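Local coordinates for F5/8 type C domain protein (Bacteroides ovatus, PDB 4ZRX) that probably acts as an alpha-L-fucosidase, hydrolysing fucose-containing glycans, and carries an F5/8 type C domain that may bind sugars, at residues Y199-D202 / A203-Q206. Residues are numbered along the deposited sequence; the frame is centred on the assembly and turned at random.
Sequences YDWD and AFYQ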
loop_
_atom_site.group_PDB
_atom_site.type_symbol
_atom_site.label_atom_id
_atom_site.label_comp_id
_atom_site.label_asym_id
_atom_site.label_seq_id
_atom_site.Cartn_x
_atom_site.Cartn_y
_atom_site.Cartn_z
ATOM N N TYR A 199 -16.769 -5.073 22.624
ATOM C CA TYR A 199 -15.561 -5.843 22.799
ATOM C C TYR A 199 -14.821 -5.493 24.091
ATOM O O TYR A 199 -14.679 -4.318 24.418
ATOM C CB TYR A 199 -14.641 -5.547 21.649
ATOM C CG TYR A 199 -15.184 -5.916 20.301
ATOM C CD1 TYR A 199 -15.123 -7.222 19.861
ATOM C CD2 TYR A 199 -15.738 -4.959 19.460
ATOM C CE1 TYR A 199 -15.600 -7.574 18.612
ATOM C CE2 TYR A 199 -16.202 -5.302 18.170
ATOM C CZ TYR A 199 -16.101 -6.641 17.767
ATOM O OH TYR A 199 -16.542 -7.013 16.530
ATOM N N ASP A 200 -14.254 -6.499 24.754
ATOM C CA ASP A 200 -13.387 -6.275 25.918
ATOM C C ASP A 200 -11.944 -6.202 25.444
ATOM O O ASP A 200 -11.127 -7.092 25.666
ATOM C CB ASP A 200 -13.568 -7.390 26.959
ATOM C CG ASP A 200 -12.955 -7.033 28.311
ATOM O OD1 ASP A 200 -12.128 -6.109 28.412
ATOM O OD2 ASP A 200 -13.310 -7.733 29.276
ATOM N N TRP A 201 -11.649 -5.103 24.780
ATOM C CA TRP A 201 -10.323 -4.856 24.203
ATOM C C TRP A 201 -9.227 -4.903 25.233
ATOM O O TRP A 201 -8.129 -5.396 24.978
ATOM C CB TRP A 201 -10.297 -3.479 23.530
ATOM C CG TRP A 201 -11.177 -3.318 22.358
ATOM C CD1 TRP A 201 -12.155 -2.432 22.241
ATOM C CD2 TRP A 201 -11.144 -4.045 21.101
ATOM N NE1 TRP A 201 -12.801 -2.559 21.040
ATOM C CE2 TRP A 201 -12.187 -3.524 20.304
ATOM C CE3 TRP A 201 -10.358 -5.052 20.595
ATOM C CZ2 TRP A 201 -12.456 -3.969 19.017
ATOM C CZ3 TRP A 201 -10.627 -5.513 19.285
ATOM C CH2 TRP A 201 -11.677 -4.988 18.542
ATOM N N ASP A 202 -9.520 -4.448 26.454
ATOM C CA ASP A 202 -8.499 -4.475 27.488
ATOM C C ASP A 202 -8.155 -5.900 27.882
ATOM O O ASP A 202 -6.968 -6.235 27.994
ATOM C CB ASP A 202 -8.900 -3.601 28.693
ATOM C CG ASP A 202 -7.796 -3.529 29.719
ATOM O OD1 ASP A 202 -6.651 -3.085 29.404
ATOM O OD2 ASP A 202 -8.051 -3.977 30.828
ATOM N N ALA A 203 -9.154 -6.773 27.997
ATOM C CA ALA A 203 -8.873 -8.171 28.306
ATOM C C ALA A 203 -8.124 -8.845 27.178
ATOM O O ALA A 203 -7.271 -9.702 27.430
ATOM C CB ALA A 203 -10.162 -8.941 28.663
ATOM N N PHE A 204 -8.432 -8.471 25.932
ATOM C CA PHE A 204 -7.712 -9.034 24.797
ATOM C C PHE A 204 -6.270 -8.591 24.909
ATOM O O PHE A 204 -5.325 -9.365 24.657
ATOM C CB PHE A 204 -8.248 -8.565 23.440
ATOM C CG PHE A 204 -9.730 -8.809 23.191
ATOM C CD1 PHE A 204 -10.507 -9.643 24.006
ATOM C CD2 PHE A 204 -10.329 -8.234 22.071
ATOM C CE1 PHE A 204 -11.857 -9.834 23.744
ATOM C CE2 PHE A 204 -11.669 -8.406 21.799
ATOM C CZ PHE A 204 -12.456 -9.214 22.666
ATOM N N TYR A 205 -6.078 -7.333 25.261
ATOM C CA TYR A 205 -4.698 -6.824 25.407
ATOM C C TYR A 205 -3.926 -7.491 26.524
ATOM O O TYR A 205 -2.733 -7.781 26.386
ATOM C CB TYR A 205 -4.692 -5.287 25.575
ATOM C CG TYR A 205 -3.325 -4.612 25.346
ATOM C CD1 TYR A 205 -2.325 -5.199 24.568
ATOM C CD2 TYR A 205 -3.072 -3.383 25.910
ATOM C CE1 TYR A 205 -1.090 -4.530 24.349
ATOM C CE2 TYR A 205 -1.855 -2.743 25.764
ATOM C CZ TYR A 205 -0.876 -3.313 24.977
ATOM O OH TYR A 205 0.327 -2.656 24.793
ATOM N N GLN A 206 -4.595 -7.743 27.649
ATOM C CA GLN A 206 -3.933 -8.432 28.762
ATOM C C GLN A 206 -3.504 -9.843 28.380
ATOM O O GLN A 206 -2.388 -10.254 28.698
ATOM C CB GLN A 206 -4.794 -8.420 30.042
ATOM C CG GLN A 206 -5.188 -7.037 30.585
ATOM C CD GLN A 206 -4.072 -5.997 30.567
ATOM O OE1 GLN A 206 -4.232 -4.882 30.004
ATOM N NE2 GLN A 206 -2.918 -6.360 31.116
#
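Asp200 is the N-cap of helix 201-211, and its carboxylate folds forward over the first turn to meet Ala203. OD1 of Asp200 accepts from Ala203 N at 3.1 Å; the N-H reaches it from above the carboxylate plane, 62° out of it. Asp200 is turned so that CG lies opposite its backbone N (chi1 -166°), which also lays the carboxylate against the methyl, Asp200 CG lying 3.4 Å from Ala203 CB. Its negative charge would probably be favoured by the partial positive charge of the helix start. The backbone then takes up i to i+4 bonding: Asp200 O receives Phe204 N at 3.0 Å, followed by Tyr205 N to Trp201 O and Gln206 N to Asp202 O, both 2.8 Å.

The Phe204 ring turns back along the first turn, one face towards the backbone of Asp200 and Trp201. Asp200 O stands 3.1 Å above that face, offset toward the rim, while Trp201 N lies over its centre. The six-membered ring of Trp201 and the Phe204 ring, planes at 79°, cross obliquely, with Trp201 CE3 3.5 Å from Phe204 CD2; Tyr199 CB lies 4.1 Å from Phe204 CE2. Were Phe204 shortened to an alanine, Asp200 O and the Trp201 indole would be likely to lose the ring they rest against, opening a gap beside Tyr199.

Outside the turn, Phe204 meets Phe165 and Ile166 of helix 158-174, whose Asn162 accepts from Asp200 N, and Trp201 touches Met217 of strand 216-219. The arrangement is an Asp-capped helix start in the beta-alpha-beta unit 181-184, 201-211, 216-219, consistent with the TIM-barrel fold of alpha-L-fucosidases.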